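Local coordinates for protein epidermin decarboxylase (Staphylococcus epidermidis, PDB 1G63) that catalyses the FMN-dependent oxidative decarboxylation of the C-terminal cysteine of the epidermin precursor peptide, working as a homododecamer, at residues 31-36 against 71-76. Residues are numbered along the deposited sequence; the frame is centred on the assembly and turned at random.
Sequences EVNILF and VENHEY
Asn-33, on strand 32-36, and His-74 supply most of this small, buried contact, joined by one side-chain hydrogen bond. The asparagine side chain leaves the strand toward the 71-76 segment. Its CB lies 3.8 Å from His-74 NE2, a van der Waals approach. With CG anti to the carbonyl carbon (chi1 -56°), the amide is carried toward the imidazole, and its rotation about CB-CG presents OD1: CG also stays 3.8 Å from His-74 NE2, while OD1 comes within 3.1 Å of that nitrogen and accepts its hydrogen. The donor lies in the carbonyl plane on a lone pair of OD1, with a C=O...N angle of 120°, but the N-H...O angle of 146° leaves the bond clearly bent. The amide plane stands almost perpendicular to the ring, and CG lies at the ring's edge, in its plane, with OD1 tilted somewhat out of it. ND1 is hydrogen-bonded to Ile-70 O in helix 67-72, which ties the ring's orientation to the helix backbone. Both ring nitrogens thus face carbonyl oxygens, which would suit a protonated imidazole, although the charge is not seen. Leu-6 of strand 5-9 and Tyr-57 of strand 56-57 also touch the imidazole. The bond links the second strand of the parallel, Rossmann-like sheet to the turn from helix 67-72 into strand 76-82, with strand 5-9 lying between the two strands in the sheet.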
loop_
_atom_site.group_PDB
_atom_site.type_symbol
_atom_site.label_atom_id
_atom_site.label_comp_id
_atom_site.label_asym_id
_atom_site.label_seq_id
_atom_site.Cartn_x
_atom_site.Cartn_y
_atom_site.Cartn_z
ATOM N N GLU B 31 -9.229 15.139 -36.832
ATOM C CA GLU B 31 -8.710 14.574 -35.601
ATOM C C GLU B 31 -9.274 13.174 -35.429
ATOM O O GLU B 31 -10.361 12.862 -35.924
ATOM C CB GLU B 31 -9.130 15.428 -34.397
ATOM C CG GLU B 31 -8.155 16.519 -34.007
ATOM C CD GLU B 31 -8.589 17.269 -32.758
ATOM O OE1 GLU B 31 -9.091 16.624 -31.815
ATOM O OE2 GLU B 31 -8.420 18.506 -32.708
ATOM N N VAL B 32 -8.517 12.328 -34.748
ATOM C CA VAL B 32 -8.956 10.979 -34.446
ATOM C C VAL B 32 -8.530 10.755 -33.002
ATOM O O VAL B 32 -7.347 10.614 -32.694
ATOM C CB VAL B 32 -8.328 9.938 -35.384
ATOM C CG1 VAL B 32 -6.862 10.195 -35.517
ATOM C CG2 VAL B 32 -8.579 8.532 -34.847
ATOM N N ASN B 33 -9.517 10.778 -32.115
ATOM C CA ASN B 33 -9.291 10.607 -30.690
ATOM C C ASN B 33 -9.766 9.224 -30.257
ATOM O O ASN B 33 -10.470 8.538 -31.000
ATOM C CB ASN B 33 -10.028 11.707 -29.931
ATOM C CG ASN B 33 -9.628 13.100 -30.399
ATOM O OD1 ASN B 33 -10.475 13.953 -30.627
ATOM N ND2 ASN B 33 -8.335 13.330 -30.536
ATOM N N ILE B 34 -9.393 8.808 -29.053
ATOM C CA ILE B 34 -9.782 7.485 -28.608
ATOM C C ILE B 34 -10.215 7.398 -27.139
ATOM O O ILE B 34 -9.771 8.171 -26.288
ATOM C CB ILE B 34 -8.635 6.496 -28.912
ATOM C CG1 ILE B 34 -9.122 5.057 -28.752
ATOM C CG2 ILE B 34 -7.442 6.818 -28.041
ATOM C CD1 ILE B 34 -8.288 4.052 -29.515
ATOM N N LEU B 35 -11.104 6.451 -26.867
ATOM C CA LEU B 35 -11.653 6.227 -25.534
ATOM C C LEU B 35 -11.771 4.704 -25.364
ATOM O O LEU B 35 -12.324 4.028 -26.223
ATOM C CB LEU B 35 -13.038 6.890 -25.451
ATOM C CG LEU B 35 -13.739 7.087 -24.105
ATOM C CD1 LEU B 35 -15.105 7.726 -24.341
ATOM C CD2 LEU B 35 -13.898 5.758 -23.402
ATOM N N PHE B 36 -11.248 4.165 -24.267
ATOM C CA PHE B 36 -11.291 2.716 -24.036
ATOM C C PHE B 36 -12.254 2.273 -22.943
ATOM O O PHE B 36 -12.616 3.041 -22.052
ATOM C CB PHE B 36 -9.900 2.181 -23.667
ATOM C CG PHE B 36 -8.880 2.281 -24.773
ATOM C CD1 PHE B 36 -8.133 3.441 -24.946
ATOM C CD2 PHE B 36 -8.660 1.205 -25.637
ATOM C CE1 PHE B 36 -7.169 3.534 -25.965
ATOM C CE2 PHE B 36 -7.704 1.286 -26.653
ATOM C CZ PHE B 36 -6.955 2.451 -26.819
ATOM N N VAL B 71 -19.154 14.207 -27.051
ATOM C CA VAL B 71 -20.039 13.909 -28.159
ATOM C C VAL B 71 -20.189 15.082 -29.132
ATOM O O VAL B 71 -20.166 14.890 -30.348
ATOM C CB VAL B 71 -21.430 13.475 -27.641
ATOM C CG1 VAL B 71 -22.430 13.395 -28.798
ATOM C CG2 VAL B 71 -21.313 12.112 -26.946
ATOM N N GLU B 72 -20.337 16.292 -28.601
ATOM C CA GLU B 72 -20.486 17.473 -29.450
ATOM C C GLU B 72 -19.201 17.772 -30.217
ATOM O O GLU B 72 -19.239 18.352 -31.300
ATOM C CB GLU B 72 -20.875 18.696 -28.613
ATOM C CG GLU B 72 -22.146 18.505 -27.799
ATOM C CD GLU B 72 -22.577 19.760 -27.052
ATOM O OE1 GLU B 72 -21.714 20.400 -26.398
ATOM O OE2 GLU B 72 -23.785 20.095 -27.112
ATOM N N ASN B 73 -18.069 17.356 -29.659
ATOM C CA ASN B 73 -16.767 17.586 -30.270
ATOM C C ASN B 73 -16.454 16.651 -31.434
ATOM O O ASN B 73 -15.423 16.792 -32.085
ATOM C CB ASN B 73 -15.668 17.451 -29.214
ATOM C CG ASN B 73 -14.296 17.822 -29.746
ATOM O OD1 ASN B 73 -13.281 17.216 -29.371
ATOM N ND2 ASN B 73 -14.250 18.834 -30.613
ATOM N N HIS B 74 -17.326 15.690 -31.702
ATOM C CA HIS B 74 -17.073 14.763 -32.797
ATOM C C HIS B 74 -18.231 14.629 -33.781
ATOM O O HIS B 74 -19.396 14.737 -33.416
ATOM C CB HIS B 74 -16.715 13.368 -32.255
ATOM C CG HIS B 74 -15.476 13.340 -31.415
ATOM N ND1 HIS B 74 -15.472 13.670 -30.076
ATOM C CD2 HIS B 74 -14.192 13.046 -31.732
ATOM C CE1 HIS B 74 -14.243 13.581 -29.603
ATOM N NE2 HIS B 74 -13.446 13.204 -30.588
ATOM N N GLU B 75 -17.893 14.386 -35.038
ATOM C CA GLU B 75 -18.895 14.211 -36.074
ATOM C C GLU B 75 -19.180 12.725 -36.263
ATOM O O GLU B 75 -20.274 12.336 -36.659
ATOM C CB GLU B 75 -18.407 14.834 -37.387
ATOM C CG GLU B 75 -18.470 16.364 -37.402
ATOM C CD GLU B 75 -17.958 16.964 -38.711
ATOM O OE1 GLU B 75 -18.455 16.575 -39.793
ATOM O OE2 GLU B 75 -17.055 17.828 -38.659
ATOM N N TYR B 76 -18.187 11.897 -35.966
ATOM C CA TYR B 76 -18.337 10.457 -36.092
ATOM C C TYR B 76 -17.829 9.753 -34.841
ATOM O O TYR B 76 -16.788 10.109 -34.292
ATOM C CB TYR B 76 -17.558 9.931 -37.301
ATOM C CG TYR B 76 -17.692 10.773 -38.541
ATOM C CD1 TYR B 76 -16.944 11.936 -38.698
ATOM C CD2 TYR B 76 -18.570 10.411 -39.563
ATOM C CE1 TYR B 76 -17.064 12.720 -39.840
ATOM C CE2 TYR B 76 -18.699 11.184 -40.711
ATOM C CZ TYR B 76 -17.941 12.341 -40.844
ATOM O OH TYR B 76 -18.056 13.125 -41.980
#